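PDB 6L19: PncC family amidohydrolase from Enterobacter asburiae, which probably hydrolyses the amide of nicotinamide mononucleotide to give nicotinate mononucleotide and ammonia, as other PncC-type amidohydrolases do. Local coordinates for residues L15-A20 / A47-A52; R69-R74 / T90-S95; D103-I108 / A129-G134; A123-F128 / T140-G145. The protein carries 3 engineered substitutions. All blocks are in the same frame, centred on the assembly; numbering follows the deposited sequence.

Interaction 1: residues L15-A20 / A47-A52; sequences LTKKLA and AEENTA
Glu48 holds CG anti to its backbone N (chi1 161°) and then bends at chi2 (75°), a shape that lays its carboxylate against the turn of helix 12-25 running from Lys17 to Ala20. The loop is a type I beta turn, Glu48 to Thr51, in the connection from helix 40-46 to strand 55-61, closed by the bond from Thr51 N to Glu48 O and set against that helix flank.

The two carboxylate oxygens divide between Lys17 and Ala20, one helical turn apart. OE1 stands 3.3 Å from Lys17 CA and also meets Lys17 CB, whereas OE2 lies 3.5 Å from the Ala20 methyl CB; Glu48 CG and CD pack on that same methyl. No direct hydrogen bond crosses between the segments. Thr16 OG1 stays 4.0 Å from Glu48 OE1 and is instead bonded to Gly13 O.

At the exposed margin a charged pair forms. The Lys17 chain, bent at chi2, chi3 and chi4, swings its ammonium toward Glu49, making a long salt bridge of 3.7 Å between Lys17 NZ and Glu49 OE2. Glu48 OE2 remains 5.2 Å from Lys17 NZ, an attraction that would probably help the buried carboxylate stay ionised.

Phe54 touches both Ala20 and Glu48. A water joins helix and loop, donating to Lys17 O at 2.8 Å and to Glu48 OE2 at 3.1 Å.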
loop_
_atom_site.group_PDB
_atom_site.type_symbol
_atom_site.label_atom_id
_atom_site.label_comp_id
_atom_site.label_asym_id
_atom_site.label_seq_id
_atom_site.Cartn_x
_atom_site.Cartn_y
_atom_site.Cartn_z
ATOM N N LEU A 15 11.975 -5.394 -13.994
ATOM C CA LEU A 15 10.846 -6.327 -13.931
ATOM C C LEU A 15 9.517 -5.597 -14.103
ATOM O O LEU A 15 8.644 -6.056 -14.854
ATOM C CB LEU A 15 10.857 -7.106 -12.606
ATOM C CG LEU A 15 12.011 -8.084 -12.403
ATOM C CD1 LEU A 15 12.018 -8.641 -10.990
ATOM C CD2 LEU A 15 12.000 -9.203 -13.431
ATOM N N THR A 16 9.344 -4.453 -13.427
ATOM C CA THR A 16 8.086 -3.720 -13.556
ATOM C C THR A 16 7.905 -3.158 -14.959
ATOM O O THR A 16 6.774 -3.060 -15.442
ATOM C CB THR A 16 7.980 -2.586 -12.527
ATOM O OG1 THR A 16 9.001 -1.610 -12.757
ATOM C CG2 THR A 16 8.111 -3.128 -11.091
ATOM N N LYS A 17 8.989 -2.781 -15.631
ATOM C CA LYS A 17 8.823 -2.283 -16.989
ATOM C C LYS A 17 8.398 -3.408 -17.925
ATOM O O LYS A 17 7.528 -3.217 -18.784
ATOM C CB LYS A 17 10.110 -1.609 -17.477
ATOM C CG LYS A 17 9.926 -0.901 -18.819
ATOM C CD LYS A 17 11.117 -1.074 -19.750
ATOM C CE LYS A 17 11.564 0.248 -20.392
ATOM N NZ LYS A 17 10.444 1.051 -20.981
ATOM N N LYS A 18 8.985 -4.598 -17.764
ATOM C CA LYS A 18 8.552 -5.726 -18.578
ATOM C C LYS A 18 7.125 -6.135 -18.231
ATOM O O LYS A 18 6.321 -6.453 -19.120
ATOM C CB LYS A 18 9.513 -6.895 -18.392
ATOM C CG LYS A 18 10.891 -6.649 -19.011
ATOM C CD LYS A 18 11.862 -7.786 -18.696
ATOM C CE LYS A 18 13.259 -7.472 -19.246
ATOM N NZ LYS A 18 14.230 -8.574 -18.978
ATOM N N LEU A 19 6.795 -6.144 -16.939
ATOM C CA LEU A 19 5.443 -6.503 -16.527
ATOM C C LEU A 19 4.426 -5.495 -17.050
ATOM O O LEU A 19 3.354 -5.884 -17.525
ATOM C CB LEU A 19 5.393 -6.611 -15.004
ATOM C CG LEU A 19 4.199 -7.270 -14.352
ATOM C CD1 LEU A 19 4.053 -8.693 -14.874
ATOM C CD2 LEU A 19 4.401 -7.236 -12.827
ATOM N N ALA A 20 4.762 -4.198 -17.011
ATOM C CA ALA A 20 3.878 -3.166 -17.553
ATOM C C ALA A 20 3.495 -3.464 -19.003
ATOM O O ALA A 20 2.326 -3.356 -19.401
ATOM C CB ALA A 20 4.562 -1.796 -17.452
ATOM N N ALA A 47 6.105 3.182 -9.343
ATOM C CA ALA A 47 7.231 3.879 -9.946
ATOM C C ALA A 47 7.291 3.715 -11.462
ATOM O O ALA A 47 8.009 4.475 -12.118
ATOM C CB ALA A 47 8.545 3.404 -9.317
ATOM N N GLU A 48 6.561 2.760 -12.040
ATOM C CA GLU A 48 6.615 2.578 -13.487
ATOM C C GLU A 48 5.919 3.750 -14.173
ATOM O O GLU A 48 4.934 4.295 -13.666
ATOM C CB GLU A 48 5.990 1.232 -13.890
ATOM C CG GLU A 48 5.554 1.107 -15.374
ATOM C CD GLU A 48 6.729 0.930 -16.325
ATOM O OE1 GLU A 48 7.848 0.667 -15.815
ATOM O OE2 GLU A 48 6.537 1.055 -17.570
ATOM N N GLU A 49 6.484 4.180 -15.308
ATOM C CA GLU A 49 5.990 5.375 -15.994
ATOM C C GLU A 49 4.511 5.244 -16.357
ATOM O O GLU A 49 3.745 6.210 -16.248
ATOM C CB GLU A 49 6.826 5.634 -17.250
ATOM C CG GLU A 49 6.966 4.394 -18.143
ATOM C CD GLU A 49 7.474 4.697 -19.548
ATOM O OE1 GLU A 49 7.221 5.816 -20.047
ATOM O OE2 GLU A 49 8.103 3.800 -20.159
ATOM N N ASN A 50 4.085 4.052 -16.774
ATOM C CA ASN A 50 2.719 3.825 -17.226
ATOM C C ASN A 50 1.856 3.147 -16.164
ATOM O O ASN A 50 0.858 2.503 -16.501
ATOM C CB ASN A 50 2.737 3.008 -18.515
ATOM C CG ASN A 50 3.555 3.680 -19.604
ATOM O OD1 ASN A 50 4.623 3.191 -19.986
ATOM N ND2 ASN A 50 3.071 4.824 -20.091
ATOM N N THR A 51 2.205 3.325 -14.879
ATOM C CA THR A 51 1.553 2.582 -13.802
ATOM C C THR A 51 0.032 2.736 -13.840
ATOM O O THR A 51 -0.703 1.763 -13.623
ATOM C CB THR A 51 2.132 3.009 -12.439
ATOM O OG1 THR A 51 1.488 2.276 -11.379
ATOM C CG2 THR A 51 1.969 4.522 -12.197
ATOM N N ALA A 52 -0.464 3.931 -14.185
ATOM C CA ALA A 52 -1.911 4.151 -14.170
ATOM C C ALA A 52 -2.655 3.300 -15.201
ATOM O O ALA A 52 -3.864 3.082 -15.050
ATOM C CB ALA A 52 -2.217 5.628 -14.394
HETATM O O HOH W 1 6.699 -0.823 -20.047
#

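Interaction 2: residues R69-R74 / T90-S95; sequences RILGVR and TEMAAS
The break between helix 64-71 and helix 75-81, where Leu71, Val73 and Arg74 touch helix 86-100, is held by one flank of that longer helix. Gly72 takes a positive phi (65°) as the chain leaves the first helix, and Arg74 occupies the N-cap position of the second.

Glu91 reaches this corner with CG anti to its carbonyl carbon (chi1 -68°) and the chain extended beyond. Its OE1 accepts the backbone N-H of Arg74 at 2.8 Å from N, in a nearly straight bond (169° at the hydrogen) that meets the oxygen almost along its C-O axis. The same OE1 lies 3.5 Å from Val73 CG1, and a water that donates to Gly72 O also gives it a weak bond. The second oxygen, OE2, turns to Thr77 OG1, so the carboxylate spans the corner and the helix that follows. The guanidinium of Arg74 leads elsewhere, to a salt bridge with Glu76.

One turn further along, Ser95 OG donates to Leu71 O; the modelled 2.4 Å separation between these two oxygens is very short, and its exact value is doubtful. Beneath the polar bonds Met92 CG touches two methyls, 3.7 Å from Leu71 CD1 and 3.8 Å from Val73 CG2.

Among the neighbouring elements, Leu71 continues onto Leu59 of strand 55-61 and Ala33 of strand 30-35, while Met92 covers Ala107 and Ser109 of strand 104-110. The contact thus packs the helical corner and helix 86-100 together over the sheet.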
loop_
_atom_site.group_PDB
_atom_site.type_symbol
_atom_site.label_atom_id
_atom_site.label_comp_id
_atom_site.label_asym_id
_atom_site.label_seq_id
_atom_site.Cartn_x
_atom_site.Cartn_y
_atom_site.Cartn_z
ATOM N N ARG A 69 -10.734 -9.137 8.714
ATOM C CA ARG A 69 -11.819 -8.180 8.494
ATOM C C ARG A 69 -11.731 -7.501 7.133
ATOM O O ARG A 69 -12.756 -7.288 6.482
ATOM C CB ARG A 69 -11.826 -7.124 9.603
ATOM C CG ARG A 69 -12.191 -7.740 10.955
ATOM C CD ARG A 69 -12.396 -6.703 12.059
ATOM N NE ARG A 69 -12.450 -7.370 13.361
ATOM C CZ ARG A 69 -13.510 -8.048 13.797
ATOM N NH1 ARG A 69 -14.593 -8.123 13.036
ATOM N NH2 ARG A 69 -13.496 -8.640 14.986
ATOM N N ILE A 70 -10.532 -7.142 6.685
ATOM C CA ILE A 70 -10.433 -6.393 5.436
ATOM C C ILE A 70 -10.353 -7.318 4.230
ATOM O O ILE A 70 -10.979 -7.058 3.200
ATOM C CB ILE A 70 -9.238 -5.432 5.492
ATOM C CG1 ILE A 70 -9.528 -4.362 6.533
ATOM C CG2 ILE A 70 -9.012 -4.812 4.122
ATOM C CD1 ILE A 70 -8.357 -3.575 6.875
ATOM N N LEU A 71 -9.595 -8.406 4.330
ATOM C CA LEU A 71 -9.444 -9.336 3.222
ATOM C C LEU A 71 -10.305 -10.581 3.379
ATOM O O LEU A 71 -10.206 -11.486 2.557
ATOM C CB LEU A 71 -7.975 -9.729 3.054
ATOM C CG LEU A 71 -7.124 -8.553 2.586
ATOM C CD1 LEU A 71 -5.651 -8.907 2.614
ATOM C CD2 LEU A 71 -7.588 -8.129 1.182
ATOM N N GLY A 72 -11.135 -10.655 4.412
ATOM C CA GLY A 72 -12.043 -11.789 4.512
ATOM C C GLY A 72 -11.370 -13.128 4.704
ATOM O O GLY A 72 -11.986 -14.157 4.427
ATOM N N VAL A 73 -10.110 -13.154 5.159
ATOM C CA VAL A 73 -9.483 -14.429 5.487
ATOM C C VAL A 73 -10.290 -15.095 6.605
ATOM O O VAL A 73 -10.702 -14.442 7.568
ATOM C CB VAL A 73 -8.013 -14.210 5.886
ATOM C CG1 VAL A 73 -7.394 -15.507 6.429
ATOM C CG2 VAL A 73 -7.203 -13.690 4.689
ATOM N N ARG A 74 -10.551 -16.392 6.465
ATOM C CA ARG A 74 -11.402 -17.102 7.423
ATOM C C ARG A 74 -10.676 -17.286 8.759
ATOM O O ARG A 74 -9.476 -17.587 8.778
ATOM C CB ARG A 74 -11.799 -18.479 6.871
ATOM C CG ARG A 74 -12.609 -18.458 5.571
ATOM C CD ARG A 74 -14.047 -18.010 5.844
ATOM N NE ARG A 74 -14.630 -18.685 7.015
ATOM C CZ ARG A 74 -15.691 -18.252 7.709
ATOM N NH1 ARG A 74 -16.323 -17.133 7.366
ATOM N NH2 ARG A 74 -16.119 -18.946 8.763
ATOM N N THR A 90 -3.679 -17.462 -0.471
ATOM C CA THR A 90 -4.713 -17.743 -1.466
ATOM C C THR A 90 -5.972 -16.942 -1.179
ATOM O O THR A 90 -6.567 -16.345 -2.087
ATOM C CB THR A 90 -5.043 -19.235 -1.499
ATOM O OG1 THR A 90 -3.888 -19.955 -1.917
ATOM C CG2 THR A 90 -6.187 -19.510 -2.500
ATOM N N GLU A 91 -6.391 -16.907 0.089
ATOM C CA GLU A 91 -7.586 -16.145 0.429
ATOM C C GLU A 91 -7.340 -14.651 0.274
ATOM O O GLU A 91 -8.199 -13.934 -0.259
ATOM C CB GLU A 91 -8.056 -16.493 1.850
ATOM C CG GLU A 91 -8.594 -17.943 1.930
ATOM C CD GLU A 91 -9.014 -18.371 3.334
ATOM O OE1 GLU A 91 -9.275 -17.500 4.189
ATOM O OE2 GLU A 91 -9.076 -19.596 3.579
ATOM N N MET A 92 -6.163 -14.166 0.698
ATOM C CA MET A 92 -5.861 -12.747 0.515
ATOM C C MET A 92 -5.914 -12.357 -0.961
ATOM O O MET A 92 -6.444 -11.296 -1.310
ATOM C CB MET A 92 -4.487 -12.358 1.095
ATOM C CG MET A 92 -4.334 -12.369 2.637
ATOM S SD MET A 92 -2.563 -12.375 3.198
ATOM C CE MET A 92 -2.263 -10.716 2.728
ATOM N N ALA A 93 -5.372 -13.207 -1.844
ATOM C CA ALA A 93 -5.279 -12.867 -3.263
ATOM C C ALA A 93 -6.653 -12.850 -3.923
ATOM O O ALA A 93 -6.943 -11.975 -4.749
ATOM C CB ALA A 93 -4.360 -13.864 -3.969
ATOM N N ALA A 94 -7.514 -13.810 -3.559
ATOM C CA ALA A 94 -8.883 -13.825 -4.060
ATOM C C ALA A 94 -9.637 -12.565 -3.649
ATOM O O ALA A 94 -10.289 -11.921 -4.482
ATOM C CB ALA A 94 -9.606 -15.075 -3.541
ATOM N N SER A 95 -9.543 -12.180 -2.364
ATOM C CA SER A 95 -10.312 -11.036 -1.875
ATOM C C SER A 95 -9.845 -9.731 -2.504
ATOM O O SER A 95 -10.669 -8.928 -2.956
ATOM C CB SER A 95 -10.233 -10.928 -0.353
ATOM O OG SER A 95 -10.737 -12.112 0.252
HETATM O O HOH W 2 -11.522 -16.292 2.484
#

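Interaction 3: residues D103-I108 / A129-G134; sequences DISIAI and AWNIRG
Arg133 runs beside Asp103 where strands 104-110 and 125-132 reach the end of their pairing. Its CB passes 4.0 Å from Asp103 O and its CG comes closer, to 3.4 Å from that oxygen, also touching Asp103 CB. The bend at chi3 follows; CD lies 4.2 Å from Asp103 OD1, and NH1 at the tip forms a salt bridge of 3.2 Å with that OD1. The bond is imperfect: the carboxylate approaches near the guanidinium plane, but the two planes are 59° apart and OD1 is used on its anti side. Asp103 OD2 accepts from Arg29 N, so each carboxylate oxygen has its own partner, Arg133 NH1 and the backbone N of Arg29.

Below this pair the backbones run antiparallel. Ser105 and Asn131 exchange N-H...O bonds, as do Ala107 and Ala129, all four 2.9 Å between N and O; Arg133 N adds a bond to Asp103 O. Ile104 beside Ile132, and Ile106 against Trp130 CD1, form one face, which helix 147-165 covers, with Trp130 NE1 bonded to Ser158 O. Ser105, Ala107, Ala129 and Asn131 form the other face, under helix 86-100.

Asn131 OD1 accepts from Gly134 N, an Asx motif. Separately, the positive phi of Arg133 (42°) and Gly134 (97°) is consistent with a type I' turn, typical of a tight two-residue beta hairpin such as the one joining strands 125-132 and 135-142.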
loop_
_atom_site.group_PDB
_atom_site.type_symbol
_atom_site.label_atom_id
_atom_site.label_comp_id
_atom_site.label_asym_id
_atom_site.label_seq_id
_atom_site.Cartn_x
_atom_site.Cartn_y
_atom_site.Cartn_z
ATOM N N ASP A 103 -7.796 -8.071 -12.729
ATOM C CA ASP A 103 -7.628 -9.358 -13.398
ATOM C C ASP A 103 -6.646 -10.254 -12.666
ATOM O O ASP A 103 -6.775 -11.483 -12.704
ATOM C CB ASP A 103 -7.136 -9.149 -14.827
ATOM C CG ASP A 103 -8.113 -8.332 -15.664
ATOM O OD1 ASP A 103 -9.253 -8.804 -15.848
ATOM O OD2 ASP A 103 -7.752 -7.217 -16.114
ATOM N N ILE A 104 -5.650 -9.652 -12.027
ATOM C CA ILE A 104 -4.517 -10.363 -11.442
ATOM C C ILE A 104 -4.235 -9.765 -10.075
ATOM O O ILE A 104 -4.276 -8.542 -9.906
ATOM C CB ILE A 104 -3.274 -10.263 -12.349
ATOM C CG1 ILE A 104 -3.547 -10.934 -13.693
ATOM C CG2 ILE A 104 -2.044 -10.886 -11.686
ATOM C CD1 ILE A 104 -2.374 -10.815 -14.666
ATOM N N SER A 105 -3.969 -10.623 -9.095
ATOM C CA SER A 105 -3.575 -10.171 -7.772
ATOM C C SER A 105 -2.343 -10.929 -7.301
ATOM O O SER A 105 -2.119 -12.081 -7.675
ATOM C CB SER A 105 -4.710 -10.339 -6.751
ATOM O OG SER A 105 -5.027 -11.706 -6.598
ATOM N N ILE A 106 -1.538 -10.248 -6.486
ATOM C CA ILE A 106 -0.413 -10.831 -5.769
ATOM C C ILE A 106 -0.679 -10.618 -4.292
ATOM O O ILE A 106 -1.025 -9.508 -3.880
ATOM C CB ILE A 106 0.931 -10.174 -6.156
ATOM C CG1 ILE A 106 1.156 -10.195 -7.669
ATOM C CG2 ILE A 106 2.097 -10.853 -5.427
ATOM C CD1 ILE A 106 2.357 -9.305 -8.108
ATOM N N ALA A 107 -0.525 -11.667 -3.501
ATOM C CA ALA A 107 -0.574 -11.555 -2.053
ATOM C C ALA A 107 0.738 -12.071 -1.487
ATOM O O ALA A 107 1.265 -13.090 -1.949
ATOM C CB ALA A 107 -1.741 -12.354 -1.440
ATOM N N ILE A 108 1.247 -11.377 -0.478
ATOM C CA ILE A 108 2.490 -11.743 0.195
ATOM C C ILE A 108 2.223 -11.735 1.694
ATOM O O ILE A 108 1.715 -10.740 2.223
ATOM C CB ILE A 108 3.636 -10.762 -0.132
ATOM C CG1 ILE A 108 3.911 -10.688 -1.634
ATOM C CG2 ILE A 108 4.894 -11.178 0.597
ATOM C CD1 ILE A 108 4.970 -9.640 -1.982
ATOM N N ALA A 129 1.025 -15.736 -3.183
ATOM C CA ALA A 129 -0.012 -16.220 -4.082
ATOM C C ALA A 129 -0.107 -15.283 -5.272
ATOM O O ALA A 129 -0.020 -14.061 -5.120
ATOM C CB ALA A 129 -1.402 -16.322 -3.387
ATOM N N TRP A 130 -0.278 -15.859 -6.456
ATOM C CA TRP A 130 -0.585 -15.117 -7.670
ATOM C C TRP A 130 -1.902 -15.654 -8.207
ATOM O O TRP A 130 -1.992 -16.836 -8.548
ATOM C CB TRP A 130 0.516 -15.272 -8.724
ATOM C CG TRP A 130 1.911 -14.877 -8.270
ATOM C CD1 TRP A 130 2.550 -13.692 -8.516
ATOM C CD2 TRP A 130 2.847 -15.694 -7.543
ATOM N NE1 TRP A 130 3.818 -13.712 -7.957
ATOM C CE2 TRP A 130 4.021 -14.932 -7.364
ATOM C CE3 TRP A 130 2.796 -16.992 -7.017
ATOM C CZ2 TRP A 130 5.137 -15.424 -6.677
ATOM C CZ3 TRP A 130 3.902 -17.482 -6.348
ATOM C CH2 TRP A 130 5.063 -16.699 -6.186
ATOM N N ASN A 131 -2.920 -14.806 -8.254
ATOM C CA ASN A 131 -4.227 -15.170 -8.786
ATOM C C ASN A 131 -4.331 -14.476 -10.140
ATOM O O ASN A 131 -4.403 -13.246 -10.203
ATOM C CB ASN A 131 -5.343 -14.744 -7.831
ATOM C CG ASN A 131 -6.741 -15.128 -8.332
ATOM O OD1 ASN A 131 -6.998 -15.146 -9.525
ATOM N ND2 ASN A 131 -7.647 -15.428 -7.402
ATOM N N ILE A 132 -4.306 -15.262 -11.216
ATOM C CA ILE A 132 -4.367 -14.755 -12.584
ATOM C C ILE A 132 -5.727 -15.157 -13.138
ATOM O O ILE A 132 -5.951 -16.330 -13.471
ATOM C CB ILE A 132 -3.227 -15.300 -13.452
ATOM C CG1 ILE A 132 -1.867 -14.857 -12.904
ATOM C CG2 ILE A 132 -3.430 -14.878 -14.922
ATOM C CD1 ILE A 132 -0.692 -15.616 -13.515
ATOM N N ARG A 133 -6.650 -14.198 -13.181
ATOM C CA ARG A 133 -8.028 -14.413 -13.641
ATOM C C ARG A 133 -8.613 -15.722 -13.117
ATOM O O ARG A 133 -9.103 -16.563 -13.871
ATOM C CB ARG A 133 -8.099 -14.329 -15.166
ATOM C CG ARG A 133 -7.826 -12.891 -15.618
ATOM C CD ARG A 133 -8.031 -12.603 -17.078
ATOM N NE ARG A 133 -9.254 -13.152 -17.664
ATOM C CZ ARG A 133 -10.455 -12.591 -17.585
ATOM N NH1 ARG A 133 -10.632 -11.465 -16.904
ATOM N NH2 ARG A 133 -11.484 -13.171 -18.190
ATOM N N GLY A 134 -8.542 -15.903 -11.799
ATOM C CA GLY A 134 -9.242 -16.985 -11.134
ATOM C C GLY A 134 -8.426 -18.233 -10.863
ATOM O O GLY A 134 -8.885 -19.091 -10.102
#

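Interaction 4: residues A123-F128 / T140-G145; sequences AGTVCF and TMLFSG. Engineered in segment 140-145: Met141 (natural residue Val).
Phe143 and Phe128 meet rim to rim on the buried side of this antiparallel hairpin, and here the contact is tight. Phe128 CZ stands 3.7 Å from Phe143 CE2, each atom near the plane of the other ring: the rings meet tip to tip, edge against edge. Val126 CG2, crossing at about a right angle, touches the same Phe143 edge at 3.7 Å from CD2. The engineered Met141 brings CG to 4.1 Å from Phe128 CE1 before bends at chi2 and chi3 lead its end away.

All three backbone bonds are nearly straight at the hydrogen; Val126 and Met141 meet each other's oxygen close to the C=O direction, whereas Phe143 N, 2.8 Å from Gly124 O, comes from above the carbonyl plane, 42° out of it. The strands run antiparallel with a twist, 157° between their directions.

The opposite face, of Thr125, Cys127, Thr140 and Leu142, has no ring contacts, and Thr140 and Leu142 are exposed. Leu142 places CD1 3.4 Å from Thr125 OG1, which bonds to Ala122 O, and the methyls Thr125 CG2 and Thr140 CG2 are 4.0 Å apart. Thr140 OG1 lies 3.4 Å from Cys127 SG and is hydrogen-bonded to Glu86.

Helix 147-165 closes the aromatic face: Phe157 meets Phe128 edge-to-face, Val150 touches Val126, and Lys153 touches Phe143. Strand 104-110 lies on the inner flank of strand 125-132, its Ile108 reaching Val126 and Phe128.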
loop_
_atom_site.group_PDB
_atom_site.type_symbol
_atom_site.label_atom_id
_atom_site.label_comp_id
_atom_site.label_asym_id
_atom_site.label_seq_id
_atom_site.Cartn_x
_atom_site.Cartn_y
_atom_site.Cartn_z
ATOM N N ALA A 123 12.356 -16.904 10.792
ATOM C CA ALA A 123 12.412 -15.590 10.178
ATOM C C ALA A 123 12.880 -15.723 8.736
ATOM O O ALA A 123 13.709 -16.572 8.411
ATOM C CB ALA A 123 13.357 -14.683 10.974
ATOM N N GLY A 124 12.319 -14.907 7.851
ATOM C CA GLY A 124 12.664 -14.993 6.448
ATOM C C GLY A 124 11.766 -15.903 5.642
ATOM O O GLY A 124 11.891 -15.945 4.414
ATOM N N THR A 125 10.854 -16.616 6.283
ATOM C CA THR A 125 9.884 -17.429 5.560
ATOM C C THR A 125 8.778 -16.539 5.007
ATOM O O THR A 125 8.144 -15.793 5.763
ATOM C CB THR A 125 9.303 -18.489 6.488
ATOM O OG1 THR A 125 10.374 -19.310 6.972
ATOM C CG2 THR A 125 8.273 -19.339 5.746
ATOM N N VAL A 126 8.550 -16.602 3.695
ATOM C CA VAL A 126 7.544 -15.764 3.044
ATOM C C VAL A 126 6.706 -16.623 2.102
ATOM O O VAL A 126 7.253 -17.421 1.331
ATOM C CB VAL A 126 8.183 -14.581 2.284
ATOM C CG1 VAL A 126 7.108 -13.591 1.846
ATOM C CG2 VAL A 126 9.253 -13.871 3.167
ATOM N N CYS A 127 5.382 -16.462 2.173
ATOM C CA CYS A 127 4.437 -17.129 1.285
ATOM C C CYS A 127 3.862 -16.141 0.279
ATOM O O CYS A 127 3.633 -14.962 0.586
ATOM C CB CYS A 127 3.283 -17.776 2.065
ATOM S SG CYS A 127 3.824 -19.102 3.187
ATOM N N PHE A 128 3.606 -16.649 -0.912
ATOM C CA PHE A 128 3.174 -15.868 -2.058
ATOM C C PHE A 128 1.980 -16.540 -2.706
ATOM O O PHE A 128 1.944 -17.767 -2.810
ATOM C CB PHE A 128 4.290 -15.768 -3.110
ATOM C CG PHE A 128 5.561 -15.122 -2.609
ATOM C CD1 PHE A 128 6.516 -15.865 -1.919
ATOM C CD2 PHE A 128 5.810 -13.774 -2.854
ATOM C CE1 PHE A 128 7.699 -15.266 -1.462
ATOM C CE2 PHE A 128 6.976 -13.162 -2.406
ATOM C CZ PHE A 128 7.930 -13.909 -1.708
ATOM N N THR A 140 6.254 -20.963 -1.302
ATOM C CA THR A 140 6.876 -20.577 -0.044
ATOM C C THR A 140 8.380 -20.487 -0.263
ATOM O O THR A 140 8.972 -21.355 -0.910
ATOM C CB THR A 140 6.553 -21.571 1.075
ATOM O OG1 THR A 140 5.134 -21.641 1.258
ATOM C CG2 THR A 140 7.201 -21.140 2.383
ATOM N N MET A 141 8.992 -19.427 0.245
ATOM C CA MET A 141 10.425 -19.221 0.109
ATOM C C MET A 141 11.002 -18.931 1.485
ATOM O O MET A 141 10.340 -18.334 2.336
ATOM C CB MET A 141 10.747 -18.042 -0.824
ATOM C CG MET A 141 10.401 -18.244 -2.294
ATOM S SD MET A 141 11.178 -19.631 -3.130
ATOM C CE MET A 141 12.641 -18.815 -3.683
ATOM N N LEU A 142 12.242 -19.341 1.698
ATOM C CA LEU A 142 12.989 -18.907 2.870
ATOM C C LEU A 142 14.123 -18.005 2.394
ATOM O O LEU A 142 15.008 -18.454 1.660
ATOM C CB LEU A 142 13.514 -20.101 3.662
ATOM C CG LEU A 142 14.400 -19.679 4.830
ATOM C CD1 LEU A 142 13.570 -18.969 5.885
ATOM C CD2 LEU A 142 15.089 -20.903 5.419
ATOM N N PHE A 143 14.074 -16.731 2.781
ATOM C CA PHE A 143 15.049 -15.736 2.345
ATOM C C PHE A 143 16.048 -15.455 3.459
ATOM O O PHE A 143 15.653 -15.231 4.611
ATOM C CB PHE A 143 14.365 -14.429 1.944
ATOM C CG PHE A 143 13.493 -14.545 0.727
ATOM C CD1 PHE A 143 14.041 -14.860 -0.503
ATOM C CD2 PHE A 143 12.117 -14.348 0.820
ATOM C CE1 PHE A 143 13.236 -14.958 -1.636
ATOM C CE2 PHE A 143 11.295 -14.443 -0.309
ATOM C CZ PHE A 143 11.856 -14.749 -1.540
ATOM N N SER A 144 17.332 -15.424 3.106
ATOM C CA SER A 144 18.379 -15.061 4.054
ATOM C C SER A 144 18.480 -13.539 4.202
ATOM O O SER A 144 18.091 -12.776 3.311
ATOM C CB SER A 144 19.730 -15.623 3.601
ATOM O OG SER A 144 20.188 -14.968 2.419
ATOM N N GLY A 145 19.010 -13.109 5.349
ATOM C CA GLY A 145 19.396 -11.729 5.577
ATOM C C GLY A 145 18.527 -11.055 6.619
ATOM O O GLY A 145 17.667 -11.671 7.256
#

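In the fold
Interactions 3 and 4 share strand 125-132, pairing opposite edges of it, and their centres are 19 Å apart; they touch where Ile108 CG2 packs 3.5 Å from Val126 CG1. Interaction 2 lies on the sheet face of Ser105 and Ala107, its centre 12 Å from that of interaction 3; Ser105 OG is 2.7 Å from Ala93 O, a probable hydrogen bond, and Met92 CB meets Ala107 CB. Interaction 1 stands apart, centred 26 Å from interaction 2 and 17 Å from interaction 3, its nearest atoms about 6 Å from the latter. The bound sodium ion lies about 8 Å from the Val126 side chain and about 12 Å from that of Met92.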